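Local coordinates for protein ATP-dependent Clp protease proteolytic subunit (Listeria monocytogenes, PDB 4JCQ) that probably cleaves proteins as the serine-type proteolytic subunit of the ATP-dependent Clp protease, whose subunits assemble into stacked heptameric rings around a central cavity, at residues H[67-70]-H[71-75]; H[137-140]-H[141-145]; H[158-161]-H[162-166]. All coordinates share one frame; numbering follows the deposited sequence.

Interaction 1: H[67-70]-H[71-75]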
loop_
_atom_site.group_PDB
_atom_site.type_symbol
_atom_site.label_atom_id
_atom_site.label_comp_id
_atom_site.label_asym_id
_atom_site.label_seq_id
_atom_site.Cartn_x
_atom_site.Cartn_y
_atom_site.Cartn_z
ATOM N N GLY H 67 -24.287 -7.859 8.945
ATOM C CA GLY H 67 -24.967 -9.115 8.633
ATOM C C GLY H 67 -26.357 -8.882 8.066
ATOM O O GLY H 67 -26.774 -9.571 7.132
ATOM N N ASP H 68 -27.064 -7.905 8.635
ATOM C CA ASP H 68 -28.399 -7.518 8.170
ATOM C C ASP H 68 -28.384 -7.024 6.725
ATOM O O ASP H 68 -29.255 -7.385 5.930
ATOM C CB ASP H 68 -28.999 -6.448 9.090
ATOM C CG ASP H 68 -29.436 -7.004 10.437
ATOM O OD1 ASP H 68 -29.493 -6.224 11.412
ATOM O OD2 ASP H 68 -29.728 -8.218 10.529
ATOM N N THR H 69 -27.390 -6.201 6.394
ATOM C CA THR H 69 -27.228 -5.673 5.039
ATOM C C THR H 69 -26.985 -6.787 4.021
ATOM O O THR H 69 -27.651 -6.838 2.987
ATOM C CB THR H 69 -26.113 -4.602 4.970
ATOM O OG1 THR H 69 -26.548 -3.425 5.658
ATOM C CG2 THR H 69 -25.793 -4.223 3.527
ATOM N N ILE H 70 -26.045 -7.684 4.322
ATOM C CA ILE H 70 -25.730 -8.796 3.419
ATOM C C ILE H 70 -26.938 -9.727 3.249
ATOM O O ILE H 70 -27.268 -10.115 2.126
ATOM C CB ILE H 70 -24.479 -9.582 3.874
ATOM C CG1 ILE H 70 -23.251 -8.663 3.879
ATOM C CG2 ILE H 70 -24.233 -10.776 2.960
ATOM C CD1 ILE H 70 -22.069 -9.200 4.659
ATOM N N HIS H 71 -27.591 -10.062 4.360
ATOM C CA HIS H 71 -28.829 -10.852 4.340
ATOM C C HIS H 71 -29.851 -10.248 3.411
ATOM O O HIS H 71 -30.382 -10.935 2.533
ATOM C CB HIS H 71 -29.400 -10.982 5.753
ATOM C CG HIS H 71 -30.787 -11.591 5.807
ATOM N ND1 HIS H 71 -31.902 -10.882 5.545
ATOM C CD2 HIS H 71 -31.209 -12.882 6.122
ATOM C CE1 HIS H 71 -32.981 -11.677 5.673
ATOM N NE2 HIS H 71 -32.557 -12.901 6.027
ATOM N N ASP H 72 -30.127 -8.959 3.597
ATOM C CA ASP H 72 -31.149 -8.260 2.818
ATOM C C ASP H 72 -30.759 -8.059 1.354
ATOM O O ASP H 72 -31.618 -8.115 0.474
ATOM C CB ASP H 72 -31.515 -6.924 3.473
ATOM C CG ASP H 72 -32.395 -7.092 4.704
ATOM O OD1 ASP H 72 -32.759 -6.066 5.316
ATOM O OD2 ASP H 72 -32.725 -8.243 5.067
ATOM N N MET H 73 -29.471 -7.840 1.094
ATOM C CA MET H 73 -28.980 -7.692 -0.282
ATOM C C MET H 73 -29.124 -8.987 -1.080
ATOM O O MET H 73 -29.433 -8.954 -2.275
ATOM C CB MET H 73 -27.525 -7.205 -0.312
ATOM C CG MET H 73 -27.339 -5.725 0.010
ATOM S SD MET H 73 -28.230 -4.571 -1.062
ATOM C CE MET H 73 -27.659 -5.062 -2.684
ATOM N N ILE H 74 -28.901 -10.118 -0.410
ATOM C CA ILE H 74 -29.103 -11.442 -1.004
ATOM C C ILE H 74 -30.553 -11.619 -1.460
ATOM O O ILE H 74 -30.803 -12.083 -2.573
ATOM C CB ILE H 74 -28.680 -12.574 -0.032
ATOM C CG1 ILE H 74 -27.151 -12.672 0.039
ATOM C CG2 ILE H 74 -29.270 -13.916 -0.452
ATOM C CD1 ILE H 74 -26.631 -13.458 1.227
ATOM N N LYS H 75 -31.498 -11.230 -0.605
ATOM C CA LYS H 75 -32.923 -11.312 -0.932
ATOM C C LYS H 75 -33.373 -10.232 -1.921
ATOM O O LYS H 75 -34.328 -10.439 -2.673
ATOM C CB LYS H 75 -33.777 -11.251 0.338
ATOM C CG LYS H 75 -33.710 -12.507 1.191
ATOM C CD LYS H 75 -34.863 -12.565 2.180
ATOM C CE LYS H 75 -34.906 -13.908 2.889
ATOM N NZ LYS H 75 -36.133 -14.060 3.718
#
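Four consecutive alpha-helical hydrogen bonds, from N of H71, D72, M73 and I74 to O of G67, D68, T69 and I70 respectively, span 2.8 to 3.0 Å and join 67-70 to 71-75 in helix 64-76. This helix forms the crossover of the beta-alpha-beta unit between strands 53-59 and 81-86. On one flank I70 CG2 meets I74 CD1 at 4.0 Å, and both branched isoleucines press on I96 of helix 92-97. On another flank the side chains of T69 and M73 run alongside each other, T69 CG2 lying 4.1 Å from M73 CG. M73 then bends at chi2 and chi3 and, with T69, packs on S39 of helix 32-48; its unbranched, bendable thioether chain can follow that helix and also meets L43. Threonine serves two roles: its methyl packs within the helix, while OG1 hydrogen-bonds T86 and N58 of the second subunit. D68 sends its carboxylate to R142, and D72 OD1 accepts a hydrogen bond from N110 N of the second subunit. The other oxygen, D72 OD2, accepts one from H71 ND1 at 2.8 Å; it lies almost in the imidazole plane, while the nitrogen meets the carboxylate from its anti side, 23° out of plane.

Interaction 2: H[137-140]-H[141-145]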
loop_
_atom_site.group_PDB
_atom_site.type_symbol
_atom_site.label_atom_id
_atom_site.label_comp_id
_atom_site.label_asym_id
_atom_site.label_seq_id
_atom_site.Cartn_x
_atom_site.Cartn_y
_atom_site.Cartn_z
ATOM N N ILE H 137 -33.387 -6.490 23.546
ATOM C CA ILE H 137 -34.564 -7.359 23.458
ATOM C C ILE H 137 -35.188 -7.315 22.061
ATOM O O ILE H 137 -35.469 -8.360 21.474
ATOM C CB ILE H 137 -35.612 -7.012 24.549
ATOM C CG1 ILE H 137 -35.038 -7.249 25.956
ATOM C CG2 ILE H 137 -36.910 -7.790 24.351
ATOM C CD1 ILE H 137 -34.461 -8.633 26.190
ATOM N N ARG H 138 -35.383 -6.106 21.536
ATOM C CA ARG H 138 -35.941 -5.909 20.194
ATOM C C ARG H 138 -35.099 -6.581 19.114
ATOM O O ARG H 138 -35.633 -7.265 18.241
ATOM C CB ARG H 138 -36.076 -4.418 19.883
ATOM C CG ARG H 138 -37.361 -3.787 20.377
ATOM C CD ARG H 138 -37.498 -2.383 19.818
ATOM N NE ARG H 138 -38.886 -1.934 19.814
ATOM C CZ ARG H 138 -39.313 -0.814 19.239
ATOM N NH1 ARG H 138 -38.460 -0.010 18.614
ATOM N NH2 ARG H 138 -40.599 -0.497 19.292
ATOM N N MET H 139 -33.784 -6.373 19.184
ATOM C CA MET H 139 -32.828 -6.985 18.259
ATOM C C MET H 139 -32.930 -8.506 18.302
ATOM O O MET H 139 -33.014 -9.155 17.259
ATOM C CB MET H 139 -31.401 -6.545 18.605
ATOM C CG MET H 139 -30.322 -7.046 17.656
ATOM S SD MET H 139 -28.645 -6.745 18.263
ATOM C CE MET H 139 -28.533 -4.961 18.152
ATOM N N ARG H 140 -32.935 -9.058 19.515
ATOM C CA ARG H 140 -33.033 -10.503 19.712
ATOM C C ARG H 140 -34.329 -11.078 19.145
ATOM O O ARG H 140 -34.304 -12.103 18.465
ATOM C CB ARG H 140 -32.878 -10.863 21.196
ATOM C CG ARG H 140 -32.912 -12.359 21.495
ATOM C CD ARG H 140 -31.857 -13.133 20.706
ATOM N NE ARG H 140 -30.498 -12.702 21.030
ATOM C CZ ARG H 140 -29.775 -13.175 22.043
ATOM N NH1 ARG H 140 -28.554 -12.707 22.252
ATOM N NH2 ARG H 140 -30.270 -14.108 22.845
ATOM N N GLU H 141 -35.450 -10.411 19.421
ATOM C CA GLU H 141 -36.754 -10.829 18.902
ATOM C C GLU H 141 -36.778 -10.845 17.371
ATOM O O GLU H 141 -37.283 -11.790 16.764
ATOM C CB GLU H 141 -37.873 -9.935 19.449
ATOM C CG GLU H 141 -38.166 -10.144 20.930
ATOM C CD GLU H 141 -39.184 -9.165 21.492
ATOM O OE1 GLU H 141 -39.480 -9.253 22.701
ATOM O OE2 GLU H 141 -39.691 -8.308 20.733
ATOM N N ARG H 142 -36.215 -9.803 16.760
ATOM C CA ARG H 142 -36.137 -9.692 15.301
ATOM C C ARG H 142 -35.329 -10.839 14.687
ATOM O O ARG H 142 -35.780 -11.486 13.742
ATOM C CB ARG H 142 -35.544 -8.334 14.897
ATOM C CG ARG H 142 -35.441 -8.108 13.394
ATOM C CD ARG H 142 -34.845 -6.747 13.053
ATOM N NE ARG H 142 -33.500 -6.557 13.607
ATOM C CZ ARG H 142 -32.373 -6.977 13.034
ATOM N NH1 ARG H 142 -31.206 -6.751 13.622
ATOM N NH2 ARG H 142 -32.402 -7.626 11.878
ATOM N N ILE H 143 -34.143 -11.093 15.237
ATOM C CA ILE H 143 -33.272 -12.152 14.728
ATOM C C ILE H 143 -33.856 -13.544 15.000
ATOM O O ILE H 143 -33.762 -14.432 14.146
ATOM C CB ILE H 143 -31.829 -12.020 15.272
ATOM C CG1 ILE H 143 -31.233 -10.670 14.849
ATOM C CG2 ILE H 143 -30.949 -13.156 14.761
ATOM C CD1 ILE H 143 -30.013 -10.243 15.638
ATOM N N ASN H 144 -34.469 -13.721 16.172
ATOM C CA ASN H 144 -35.150 -14.975 16.511
ATOM C C ASN H 144 -36.248 -15.336 15.510
ATOM O O ASN H 144 -36.342 -16.485 15.080
ATOM C CB ASN H 144 -35.734 -14.932 17.932
ATOM C CG ASN H 144 -34.683 -15.118 19.014
ATOM O OD1 ASN H 144 -33.560 -15.552 18.749
ATOM N ND2 ASN H 144 -35.048 -14.789 20.249
ATOM N N ARG H 145 -37.068 -14.348 15.146
ATOM C CA ARG H 145 -38.137 -14.540 14.161
ATOM C C ARG H 145 -37.573 -14.868 12.780
ATOM O O ARG H 145 -38.098 -15.730 12.077
ATOM C CB ARG H 145 -39.043 -13.306 14.086
ATOM C CG ARG H 145 -39.973 -13.141 15.278
ATOM C CD ARG H 145 -40.984 -12.029 15.047
ATOM N NE ARG H 145 -41.853 -11.838 16.208
ATOM C CZ ARG H 145 -41.667 -10.916 17.151
ATOM N NH1 ARG H 145 -40.638 -10.077 17.083
ATOM N NH2 ARG H 145 -42.515 -10.829 18.166
HETATM O O HOH W 1 -33.052 -15.261 22.746
#
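R140 reaches along helix 133-151 to N144, one turn on, and with E141 and M139 it carries most of this local contact. The usual i to i+4 backbone bonds underlie it, as in N144 N to R140 O at 2.8 Å. R140 leaves the backbone with CG anti to its own N, then curls at chi2 (56°) and chi3 (61°), which lays its methylenes against the amide: R140 CG is 3.5 Å from N144 ND2. The guanidinium plane is turned 63° from that amide, and the two are linked through a water that accepts from R140 NH2 at 3.0 Å and from N144 ND2 at 3.2 Å. The same NH2 forms a salt bridge with D163, and N144 OD1 hydrogen-bonds T162 OG1, so both polar ends face helix 155-162 and its C-terminal end. E141 extends beyond CG back across I137, where E141 OE1 touches I137 CG2 at 3.4 Å. M139 runs beside I143, with M139 CG 3.8 Å from I143 CD1. I143 CG1 in turn lies over the rim of one face of the R142 guanidinium, whose NH2 hydrogen-bonds N110 of the second subunit while NH1 pairs with D68. The long arginine R140 thus offers its methylenes to N144 and its charge to D163. Because R140 is held by a carboxylate and a water, its rotation is probably restricted; its side chain lies about 6 Å from that of H116, a predicted active-site residue.

Interaction 3: H[158-161]-H[162-166]; sequences ISKD and TDRNF
Near the C-terminal end of helix 155-162, T162 N donates to I158 O at 2.8 Å, almost straight down the carbonyl bond; one step later D163 N reaches K160 O only by a weak bond of 3.4 Å. D161 is the main acceptor. Its OD1 takes R164 NE at 3.3 Å in a salt bridge, the nitrogen approaching on the anti side, 28° out of the carboxylate plane, and the carboxylate and guanidinium planes 61° apart. Its OD2 is gripped by Y176 OH and Q157 NE2, so aspartate, with two acceptor atoms on a short stem, serves three donors. The edge of F166 completes the surroundings: D161 CG lies 3.4 Å from F166 CZ. R164 sits over one face of that ring, its NH2 3.5 Å above the plane near the centre, and so bridges carboxylate and aromatic. T162 places OG1 between its backbone N and carbonyl carbon (chi1 56°), which directs CG2 against I158 CG2 at 3.8 Å. OG1 itself is satisfied by N144, and D163 OD2 by R140; the T162 backbone also hydrogen-bonds with Q117. Segment 158-161 packs against helix 133-151, with I158 on N144 and I147. Y176 of helix 170-176 holds D161, while D161 and T162 rest on I115, just after strand 111-114.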
loop_
_atom_site.group_PDB
_atom_site.type_symbol
_atom_site.label_atom_id
_atom_site.label_comp_id
_atom_site.label_asym_id
_atom_site.label_seq_id
_atom_site.Cartn_x
_atom_site.Cartn_y
_atom_site.Cartn_z
ATOM N N ILE H 158 -35.738 -21.447 18.929
ATOM C CA ILE H 158 -34.725 -20.506 18.447
ATOM C C ILE H 158 -34.289 -19.546 19.558
ATOM O O ILE H 158 -33.094 -19.313 19.746
ATOM C CB ILE H 158 -35.212 -19.727 17.199
ATOM C CG1 ILE H 158 -35.514 -20.687 16.036
ATOM C CG2 ILE H 158 -34.204 -18.658 16.783
ATOM C CD1 ILE H 158 -34.364 -21.590 15.621
ATOM N N SER H 159 -35.266 -19.011 20.292
ATOM C CA SER H 159 -35.011 -18.085 21.398
ATOM C C SER H 159 -34.090 -18.690 22.459
ATOM O O SER H 159 -33.213 -18.007 22.995
ATOM C CB SER H 159 -36.330 -17.639 22.036
ATOM O OG SER H 159 -36.109 -16.638 23.015
ATOM N N LYS H 160 -34.294 -19.972 22.754
ATOM C CA LYS H 160 -33.430 -20.702 23.674
ATOM C C LYS H 160 -32.016 -20.843 23.101
ATOM O O LYS H 160 -31.029 -20.581 23.789
ATOM C CB LYS H 160 -34.026 -22.083 23.976
ATOM C CG LYS H 160 -33.194 -22.940 24.917
ATOM C CD LYS H 160 -33.721 -24.365 24.981
ATOM C CE LYS H 160 -32.794 -25.260 25.787
ATOM N NZ LYS H 160 -33.288 -26.665 25.843
ATOM N N ASP H 161 -31.935 -21.229 21.831
ATOM C CA ASP H 161 -30.664 -21.583 21.205
ATOM C C ASP H 161 -29.778 -20.398 20.808
ATOM O O ASP H 161 -28.554 -20.530 20.776
ATOM C CB ASP H 161 -30.902 -22.533 20.027
ATOM C CG ASP H 161 -31.369 -23.915 20.473
ATOM O OD1 ASP H 161 -31.224 -24.246 21.672
ATOM O OD2 ASP H 161 -31.874 -24.678 19.623
ATOM N N THR H 162 -30.382 -19.246 20.518
ATOM C CA THR H 162 -29.604 -18.034 20.224
ATOM C C THR H 162 -28.968 -17.440 21.484
ATOM O O THR H 162 -28.012 -16.664 21.393
ATOM C CB THR H 162 -30.434 -16.942 19.512
ATOM O OG1 THR H 162 -31.595 -16.625 20.289
ATOM C CG2 THR H 162 -30.852 -17.395 18.116
ATOM N N ASP H 163 -29.504 -17.807 22.648
ATOM C CA ASP H 163 -29.005 -17.303 23.926
ATOM C C ASP H 163 -28.090 -18.296 24.653
ATOM O O ASP H 163 -27.838 -18.156 25.853
ATOM C CB ASP H 163 -30.164 -16.872 24.832
ATOM C CG ASP H 163 -29.776 -15.749 25.778
ATOM O OD1 ASP H 163 -30.193 -15.784 26.951
ATOM O OD2 ASP H 163 -29.044 -14.832 25.351
ATOM N N ARG H 164 -27.600 -19.296 23.926
ATOM C CA ARG H 164 -26.561 -20.188 24.446
ATOM C C ARG H 164 -25.517 -20.509 23.375
ATOM O O ARG H 164 -25.720 -20.204 22.201
ATOM C CB ARG H 164 -27.162 -21.456 25.073
ATOM C CG ARG H 164 -27.944 -22.361 24.135
ATOM C CD ARG H 164 -28.713 -23.403 24.932
ATOM N NE ARG H 164 -29.083 -24.564 24.123
ATOM C CZ ARG H 164 -28.371 -25.686 24.041
ATOM N NH1 ARG H 164 -27.235 -25.819 24.715
ATOM N NH2 ARG H 164 -28.796 -26.683 23.276
ATOM N N ASN H 165 -24.402 -21.105 23.790
ATOM C CA ASN H 165 -23.270 -21.357 22.901
ATOM C C ASN H 165 -23.038 -22.840 22.655
ATOM O O ASN H 165 -22.263 -23.482 23.367
ATOM C CB ASN H 165 -21.997 -20.720 23.465
ATOM C CG ASN H 165 -22.032 -19.209 23.417
ATOM O OD1 ASN H 165 -21.716 -18.602 22.394
ATOM N ND2 ASN H 165 -22.408 -18.592 24.528
ATOM N N PHE H 166 -23.714 -23.383 21.650
ATOM C CA PHE H 166 -23.523 -24.783 21.295
ATOM C C PHE H 166 -23.343 -24.978 19.793
ATOM O O PHE H 166 -24.085 -24.423 18.975
ATOM C CB PHE H 166 -24.650 -25.663 21.855
ATOM C CG PHE H 166 -25.947 -25.546 21.114
ATOM C CD1 PHE H 166 -26.366 -26.560 20.260
ATOM C CD2 PHE H 166 -26.753 -24.425 21.268
ATOM C CE1 PHE H 166 -27.563 -26.458 19.573
ATOM C CE2 PHE H 166 -27.949 -24.316 20.581
ATOM C CZ PHE H 166 -28.357 -25.335 19.736
#

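In the fold
Read from the N terminus, the three contacts follow in series, without nesting or crossing; interactions 1 and 2 each span adjacent turns of a helix, while interaction 3 runs from a helix into the loop that follows. Interaction 1 lies in the crossover helix 64-76, interaction 2 in helix 133-151, and interaction 3 at the end of helix 155-162. The D68–R142 salt bridge joins the first two, whose centres are about 16 Å apart. Interactions 2 and 3, with centres about 12 Å apart, touch through R140 and N144 on one side and I158, S159, T162 and D163 on the other. Interaction 2 thus stands between crossover helix 64-76 and helix 155-162. Interactions 1 and 2 also meet the second subunit, whereas interaction 3 touches no other chain of the assembly.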